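PDB 3LG0: ornithine aminotransferase from Plasmodium falciparum, which catalyses the pyridoxal-phosphate-dependent transamination of L-ornithine with 2-oxoglutarate, giving glutamate semialdehyde and L-glutamate. Local coordinates for residues I352-N356 with D357-V361. Numbering follows the deposited sequence.
Sequences IEFKN and DLVNV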
loop_
_atom_site.group_PDB
_atom_site.type_symbol
_atom_site.label_atom_id
_atom_site.label_comp_id
_atom_site.label_asym_id
_atom_site.label_seq_id
_atom_site.Cartn_x
_atom_site.Cartn_y
_atom_site.Cartn_z
ATOM N N ILE A 352 8.039 14.599 23.969
ATOM C CA ILE A 352 8.908 14.886 25.092
ATOM C C ILE A 352 10.142 14.056 24.874
ATOM O O ILE A 352 10.044 12.850 24.694
ATOM C CB ILE A 352 8.275 14.515 26.451
ATOM C CG1 ILE A 352 6.997 15.313 26.696
ATOM C CG2 ILE A 352 9.259 14.780 27.576
ATOM C CD1 ILE A 352 6.294 14.943 27.995
ATOM N N GLU A 353 11.305 14.690 24.858
ATOM C CA GLU A 353 12.551 13.938 24.821
ATOM C C GLU A 353 13.050 13.736 26.250
ATOM O O GLU A 353 13.032 14.665 27.026
ATOM C CB GLU A 353 13.609 14.660 23.996
ATOM C CG GLU A 353 14.972 14.018 24.114
ATOM C CD GLU A 353 15.981 14.551 23.119
ATOM O OE1 GLU A 353 15.605 15.370 22.251
ATOM O OE2 GLU A 353 17.157 14.133 23.196
ATOM N N PHE A 354 13.470 12.515 26.585
ATOM C CA PHE A 354 13.947 12.172 27.926
ATOM C C PHE A 354 15.453 11.948 27.928
ATOM O O PHE A 354 16.032 11.622 26.895
ATOM C CB PHE A 354 13.240 10.904 28.441
ATOM C CG PHE A 354 11.785 11.103 28.718
ATOM C CD1 PHE A 354 11.359 11.576 29.954
ATOM C CD2 PHE A 354 10.844 10.857 27.729
ATOM C CE1 PHE A 354 10.018 11.784 30.198
ATOM C CE2 PHE A 354 9.507 11.068 27.959
ATOM C CZ PHE A 354 9.085 11.525 29.201
ATOM N N LYS A 355 16.078 12.120 29.088
ATOM C CA LYS A 355 17.485 11.761 29.267
ATOM C C LYS A 355 17.581 10.236 29.357
ATOM O O LYS A 355 17.377 9.650 30.431
ATOM C CB LYS A 355 18.086 12.394 30.547
ATOM C CG LYS A 355 17.584 13.789 30.919
ATOM C CD LYS A 355 18.438 14.885 30.343
ATOM C CE LYS A 355 19.345 15.500 31.387
ATOM N NZ LYS A 355 18.587 16.351 32.350
ATOM N N ASN A 356 17.897 9.584 28.240
ATOM C CA ASN A 356 17.877 8.119 28.206
ATOM C C ASN A 356 18.928 7.454 29.106
ATOM O O ASN A 356 18.933 6.233 29.265
ATOM C CB ASN A 356 17.990 7.596 26.769
ATOM C CG ASN A 356 19.255 8.057 26.088
ATOM O OD1 ASN A 356 19.702 9.187 26.285
ATOM N ND2 ASN A 356 19.843 7.185 25.278
ATOM N N ASP A 357 19.820 8.250 29.688
ATOM C CA ASP A 357 20.761 7.730 30.672
ATOM C C ASP A 357 20.120 7.583 32.047
ATOM O O ASP A 357 20.640 6.869 32.903
ATOM C CB ASP A 357 21.978 8.641 30.779
ATOM C CG ASP A 357 22.943 8.433 29.649
ATOM O OD1 ASP A 357 22.902 7.342 29.046
ATOM O OD2 ASP A 357 23.733 9.355 29.361
ATOM N N LEU A 358 18.995 8.261 32.258
ATOM C CA LEU A 358 18.327 8.238 33.556
ATOM C C LEU A 358 17.077 7.370 33.560
ATOM O O LEU A 358 16.753 6.754 34.573
ATOM C CB LEU A 358 17.976 9.655 34.001
ATOM C CG LEU A 358 19.159 10.632 34.018
ATOM C CD1 LEU A 358 18.768 11.956 34.634
ATOM C CD2 LEU A 358 20.328 10.027 34.773
ATOM N N VAL A 359 16.374 7.320 32.428
ATOM C CA VAL A 359 15.153 6.514 32.327
ATOM C C VAL A 359 15.089 5.627 31.093
ATOM O O VAL A 359 15.704 5.911 30.064
ATOM C CB VAL A 359 13.890 7.378 32.328
ATOM C CG1 VAL A 359 13.482 7.729 33.739
ATOM C CG2 VAL A 359 14.099 8.622 31.470
ATOM N N ASN A 360 14.327 4.548 31.214
ATOM C CA ASN A 360 14.002 3.721 30.075
ATOM C C ASN A 360 12.668 4.186 29.513
ATOM O O ASN A 360 11.676 4.251 30.234
ATOM C CB ASN A 360 13.936 2.254 30.470
ATOM C CG ASN A 360 13.573 1.370 29.304
ATOM O OD1 ASN A 360 12.404 1.280 28.924
ATOM N ND2 ASN A 360 14.579 0.729 28.708
ATOM N N VAL A 361 12.653 4.519 28.226
ATOM C CA VAL A 361 11.496 5.184 27.629
ATOM C C VAL A 361 10.342 4.218 27.349
ATOM O O VAL A 361 9.170 4.604 27.394
ATOM C CB VAL A 361 11.897 5.985 26.363
ATOM C CG1 VAL A 361 10.708 6.681 25.789
ATOM C CG2 VAL A 361 12.938 7.023 26.717
HETATM O O HOH W 1 20.618 10.966 28.796
#
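K355 closes a tight turn on L358 and V359 as the chain leaves its strand. L358 N donates to K355 O at 2.8 Å with an N-H...O angle of 162°, the i+3 to i bond characteristic of a beta turn; N356 and D357 at its corners have the helical backbone values of type I. V359 N reaches the same K355 O at 3.2 Å and 158°, which widens the loop into an alpha-turn. K355 O thus accepts from two successive amides, L358 N standing above the carbonyl plane and V359 N lying in it.

A water adds a polar bridge at the corner. It accepts from D357 N at 3.0 Å and donates to N356 OD1 at 3.2 Å; with chi1 at 59°, N356 CG sits between its backbone N and carbonyl carbon, and OD1 lies where one water can also reach D357 N.

The apolar contacts are few and at van der Waals distance. F354 CB meets V359 CG2 at 3.9 Å and V361 CG2 at 4.3 Å, with both methyls oblique to the phenyl ring; within 352-356, I352 CG2 lies over one face of that ring, offset toward the rim. Alongside the turn, K355 CB touches L358 CG at 4.0 Å.

This compact turn links strand 349-354 to helix 361-370. N360 is the N-cap of that helix, its OD1 accepting from D363 N, and F354 and V359 both pack on I364. The strand itself is held between strands 340-346 and 382-385, with E353 salt-bridged to R344 and the backbone of F354 hydrogen-bonded to that of K381.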